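Long-range contact in phosphoribosylformylglycinamidine synthase 2 (Thermus thermophilus, PDB 3VIU), which is a PurM-like protein of the AIR synthase related family, with two N-terminal-type and two C-terminal-type domains in one chain: residues Arg190-Ala202 with Leu329-Arg341. Sequence-based numbering, arbitrary orientation.
Sequences RASLGRPIYYAGA and LDCVPVARTIPER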
loop_
_atom_site.group_PDB
_atom_site.type_symbol
_atom_site.label_atom_id
_atom_site.label_comp_id
_atom_site.label_asym_id
_atom_site.label_seq_id
_atom_site.Cartn_x
_atom_site.Cartn_y
_atom_site.Cartn_z
ATOM N N ARG A 190 13.173 11.367 17.160
ATOM C CA ARG A 190 14.363 11.581 17.969
ATOM C C ARG A 190 14.103 12.508 19.149
ATOM O O ARG A 190 13.203 13.347 19.114
ATOM C CB ARG A 190 15.487 12.155 17.113
ATOM C CG ARG A 190 16.018 11.196 16.065
ATOM C CD ARG A 190 16.772 10.032 16.690
ATOM N NE ARG A 190 17.290 9.119 15.672
ATOM C CZ ARG A 190 16.529 8.414 14.835
ATOM N NH1 ARG A 190 15.206 8.508 14.886
ATOM N NH2 ARG A 190 17.096 7.610 13.943
ATOM N N ALA A 191 14.903 12.347 20.196
ATOM C CA ALA A 191 14.779 13.159 21.397
ATOM C C ALA A 191 16.151 13.319 22.040
ATOM O O ALA A 191 16.931 12.369 22.092
ATOM C CB ALA A 191 13.816 12.495 22.375
ATOM N N SER A 192 16.452 14.519 22.521
ATOM C CA SER A 192 17.739 14.773 23.165
ATOM C C SER A 192 17.608 14.580 24.667
ATOM O O SER A 192 16.504 14.493 25.203
ATOM C CB SER A 192 18.235 16.190 22.855
ATOM O OG SER A 192 17.291 17.168 23.258
ATOM N N LEU A 193 18.737 14.507 25.351
ATOM C CA LEU A 193 18.701 14.300 26.786
ATOM C C LEU A 193 18.173 15.507 27.546
ATOM O O LEU A 193 18.471 16.645 27.199
ATOM C CB LEU A 193 20.091 13.929 27.295
ATOM C CG LEU A 193 20.158 13.563 28.776
ATOM C CD1 LEU A 193 19.030 12.591 29.143
ATOM C CD2 LEU A 193 21.522 12.965 29.059
ATOM N N GLY A 194 17.371 15.250 28.574
ATOM C CA GLY A 194 16.828 16.326 29.388
ATOM C C GLY A 194 15.610 17.037 28.837
ATOM O O GLY A 194 15.319 18.166 29.219
ATOM N N ARG A 195 14.879 16.371 27.954
ATOM C CA ARG A 195 13.699 16.969 27.346
ATOM C C ARG A 195 12.401 16.383 27.880
ATOM O O ARG A 195 12.341 15.218 28.266
ATOM C CB ARG A 195 13.732 16.753 25.832
ATOM C CG ARG A 195 15.050 17.114 25.180
ATOM C CD ARG A 195 15.373 18.569 25.440
ATOM N NE ARG A 195 14.259 19.407 25.027
ATOM C CZ ARG A 195 13.804 20.432 25.729
ATOM N NH1 ARG A 195 14.373 20.748 26.879
ATOM N NH2 ARG A 195 12.769 21.128 25.287
ATOM N N PRO A 196 11.347 17.197 27.942
ATOM C CA PRO A 196 10.075 16.664 28.427
ATOM C C PRO A 196 9.379 16.066 27.197
ATOM O O PRO A 196 9.698 16.434 26.065
ATOM C CB PRO A 196 9.368 17.904 28.949
ATOM C CG PRO A 196 9.832 18.960 27.997
ATOM C CD PRO A 196 11.317 18.668 27.901
ATOM N N ILE A 197 8.450 15.142 27.409
ATOM C CA ILE A 197 7.728 14.523 26.297
ATOM C C ILE A 197 6.243 14.858 26.430
ATOM O O ILE A 197 5.607 14.507 27.431
ATOM C CB ILE A 197 7.869 12.986 26.311
ATOM C CG1 ILE A 197 9.325 12.586 26.559
ATOM C CG2 ILE A 197 7.353 12.417 25.008
ATOM C CD1 ILE A 197 10.289 13.141 25.563
ATOM N N TYR A 198 5.687 15.530 25.426
ATOM C CA TYR A 198 4.281 15.904 25.473
ATOM C C TYR A 198 3.328 14.883 24.861
ATOM O O TYR A 198 3.691 14.112 23.970
ATOM C CB TYR A 198 4.072 17.268 24.818
ATOM C CG TYR A 198 4.493 18.430 25.686
ATOM C CD1 TYR A 198 5.825 18.595 26.073
ATOM C CD2 TYR A 198 3.566 19.379 26.106
ATOM C CE1 TYR A 198 6.220 19.680 26.850
ATOM C CE2 TYR A 198 3.949 20.467 26.884
ATOM C CZ TYR A 198 5.277 20.614 27.251
ATOM O OH TYR A 198 5.657 21.702 28.010
ATOM N N TYR A 199 2.101 14.902 25.371
ATOM C CA TYR A 199 1.022 14.019 24.958
ATOM C C TYR A 199 -0.120 14.911 24.500
ATOM O O TYR A 199 -0.509 15.833 25.221
ATOM C CB TYR A 199 0.583 13.176 26.162
ATOM C CG TYR A 199 -0.711 12.394 26.025
ATOM C CD1 TYR A 199 -1.920 13.027 25.748
ATOM C CD2 TYR A 199 -0.731 11.019 26.247
ATOM C CE1 TYR A 199 -3.119 12.306 25.700
ATOM C CE2 TYR A 199 -1.915 10.292 26.202
ATOM C CZ TYR A 199 -3.105 10.935 25.930
ATOM O OH TYR A 199 -4.278 10.205 25.896
ATOM N N ALA A 200 -0.652 14.635 23.313
ATOM C CA ALA A 200 -1.762 15.410 22.770
ATOM C C ALA A 200 -2.763 14.511 22.056
ATOM O O ALA A 200 -2.403 13.452 21.557
ATOM C CB ALA A 200 -1.242 16.458 21.817
ATOM N N GLY A 201 -4.016 14.945 22.007
ATOM C CA GLY A 201 -5.049 14.159 21.353
ATOM C C GLY A 201 -6.089 13.618 22.319
ATOM O O GLY A 201 -6.302 14.181 23.383
ATOM N N ALA A 202 -6.737 12.523 21.944
ATOM C CA ALA A 202 -7.756 11.904 22.783
ATOM C C ALA A 202 -7.163 11.422 24.105
ATOM O O ALA A 202 -5.948 11.264 24.233
ATOM C CB ALA A 202 -8.392 10.725 22.045
ATOM N N LEU A 329 -6.598 22.340 21.174
ATOM C CA LEU A 329 -6.150 21.080 21.761
ATOM C C LEU A 329 -5.212 21.242 22.958
ATOM O O LEU A 329 -4.414 22.185 23.022
ATOM C CB LEU A 329 -5.453 20.225 20.700
ATOM C CG LEU A 329 -6.320 19.624 19.594
ATOM C CD1 LEU A 329 -5.428 18.997 18.530
ATOM C CD2 LEU A 329 -7.266 18.595 20.198
ATOM N N ASP A 330 -5.320 20.309 23.901
ATOM C CA ASP A 330 -4.476 20.306 25.089
ATOM C C ASP A 330 -3.198 19.556 24.740
ATOM O O ASP A 330 -3.240 18.526 24.068
ATOM C CB ASP A 330 -5.156 19.579 26.254
ATOM C CG ASP A 330 -6.584 20.039 26.487
ATOM O OD1 ASP A 330 -6.798 21.260 26.670
ATOM O OD2 ASP A 330 -7.495 19.175 26.495
ATOM N N CYS A 331 -2.071 20.078 25.203
ATOM C CA CYS A 331 -0.779 19.459 24.961
ATOM C C CYS A 331 -0.044 19.493 26.297
ATOM O O CYS A 331 0.470 20.534 26.699
ATOM C CB CYS A 331 -0.014 20.251 23.901
ATOM S SG CYS A 331 1.433 19.405 23.214
ATOM N N VAL A 332 0.007 18.354 26.980
ATOM C CA VAL A 332 0.641 18.285 28.287
ATOM C C VAL A 332 1.839 17.350 28.429
ATOM O O VAL A 332 1.887 16.280 27.828
ATOM C CB VAL A 332 -0.397 17.900 29.362
ATOM C CG1 VAL A 332 -1.535 18.921 29.364
ATOM C CG2 VAL A 332 -0.934 16.491 29.103
ATOM N N PRO A 333 2.835 17.762 29.234
ATOM C CA PRO A 333 4.044 16.970 29.475
ATOM C C PRO A 333 3.650 15.706 30.239
ATOM O O PRO A 333 2.939 15.774 31.250
ATOM C CB PRO A 333 4.920 17.916 30.297
ATOM C CG PRO A 333 3.917 18.742 31.039
ATOM C CD PRO A 333 2.892 19.039 29.971
ATOM N N VAL A 334 4.119 14.559 29.754
ATOM C CA VAL A 334 3.775 13.273 30.348
ATOM C C VAL A 334 5.000 12.421 30.725
ATOM O O VAL A 334 4.894 11.477 31.521
ATOM C CB VAL A 334 2.843 12.498 29.359
ATOM C CG1 VAL A 334 3.517 11.239 28.850
ATOM C CG2 VAL A 334 1.520 12.202 30.014
ATOM N N ALA A 335 6.156 12.761 30.158
ATOM C CA ALA A 335 7.396 12.027 30.426
ATOM C C ALA A 335 8.626 12.885 30.136
ATOM O O ALA A 335 8.508 14.019 29.684
ATOM C CB ALA A 335 7.444 10.739 29.586
ATOM N N ARG A 336 9.805 12.337 30.403
ATOM C CA ARG A 336 11.051 13.058 30.170
ATOM C C ARG A 336 12.149 12.070 29.807
ATOM O O ARG A 336 12.060 10.889 30.139
ATOM C CB ARG A 336 11.465 13.828 31.428
ATOM C CG ARG A 336 11.658 12.931 32.647
ATOM C CD ARG A 336 12.092 13.726 33.868
ATOM N NE ARG A 336 13.522 13.597 34.120
ATOM C CZ ARG A 336 14.065 12.651 34.876
ATOM N NH1 ARG A 336 13.301 11.745 35.469
ATOM N NH2 ARG A 336 15.380 12.610 35.030
ATOM N N THR A 337 13.182 12.551 29.126
ATOM C CA THR A 337 14.287 11.681 28.750
ATOM C C THR A 337 15.305 11.618 29.879
ATOM O O THR A 337 15.507 12.594 30.601
ATOM C CB THR A 337 15.001 12.174 27.466
ATOM O OG1 THR A 337 15.404 13.543 27.629
ATOM C CG2 THR A 337 14.080 12.046 26.262
ATOM N N ILE A 338 15.929 10.454 30.028
ATOM C CA ILE A 338 16.947 10.231 31.044
ATOM C C ILE A 338 18.125 9.549 30.350
ATOM O O ILE A 338 17.959 8.952 29.292
ATOM C CB ILE A 338 16.419 9.325 32.192
ATOM C CG1 ILE A 338 15.917 7.999 31.632
ATOM C CG2 ILE A 338 15.292 10.024 32.944
ATOM C CD1 ILE A 338 15.417 7.048 32.704
ATOM N N PRO A 339 19.332 9.639 30.929
ATOM C CA PRO A 339 20.519 9.015 30.330
ATOM C C PRO A 339 20.551 7.486 30.412
ATOM O O PRO A 339 21.146 6.824 29.562
ATOM C CB PRO A 339 21.669 9.673 31.089
ATOM C CG PRO A 339 21.078 9.899 32.447
ATOM C CD PRO A 339 19.696 10.432 32.116
ATOM N N GLU A 340 19.919 6.922 31.433
ATOM C CA GLU A 340 19.881 5.473 31.584
ATOM C C GLU A 340 18.970 4.897 30.502
ATOM O O GLU A 340 17.787 5.224 30.442
ATOM C CB GLU A 340 19.340 5.085 32.961
ATOM C CG GLU A 340 19.920 5.889 34.104
ATOM C CD GLU A 340 19.221 7.213 34.287
ATOM O OE1 GLU A 340 19.158 7.995 33.324
ATOM O OE2 GLU A 340 18.729 7.475 35.401
ATOM N N ARG A 341 19.523 4.041 29.651
ATOM C CA ARG A 341 18.750 3.445 28.571
ATOM C C ARG A 341 17.716 2.468 29.116
ATOM O O ARG A 341 17.880 1.249 29.041
ATOM C CB ARG A 341 19.689 2.751 27.586
ATOM C CG ARG A 341 20.743 3.691 27.047
ATOM C CD ARG A 341 21.416 3.155 25.813
ATOM N NE ARG A 341 22.441 4.083 25.349
ATOM C CZ ARG A 341 23.148 3.923 24.234
ATOM N NH1 ARG A 341 22.939 2.861 23.463
ATOM N NH2 ARG A 341 24.062 4.827 23.891
HETATM O O HOH W 1 -3.562 16.480 25.830
HETATM O O HOH W 2 -5.026 17.438 22.647
#
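Y198 lays one face of its ring against P333: CB of P333 stands 4.2 Å from the ring centroid, 14° off the normal, a CH-pi contact, and the two side chains run side by side. With CG anti to the carbonyl carbon (chi1 -77°), the ring also brings its edge to the carbonyl O of C331, in plane, and CD2 to SG of C331 at 3.6 Å, an oblique sulfur-aromatic contact. The strands 196-201 and 331-338 are antiparallel, interrupted by a classic beta bulge, in which two residues, V334 and A335, lie opposite the single I197, whose O accepts V334 N at 2.8 Å, nearly straight, and A335 N at a longer 3.3 Å. Within the bulge, CB of I197 meets CB of A335, and CD1 of I197 reaches on to CG2 of T337. Where the pair ends, T337 clasps the type II turn S192-R195. Its OG1, lying between backbone N and carbonyl carbon (chi1 54°), donates in plane to a lone pair of S192 O (2.8 Å) and accepts R195 N (2.9 Å), while T337 N donates to R195 O. L193 extends from this turn to touch CD of P339 through CD1 (3.7 Å). At the other end, one water bridges Y199 O and D330 O, and a second joins G201 N to D330 O. Both strands are interior to the mixed sheet of a C-terminal-type domain of the AIR synthase related family, 196-201 flanked by 307-312 and 331-338 by 279-283; helix 317-326 covers the face bearing A200 and C331, and its E321 takes the hydroxyl of Y198.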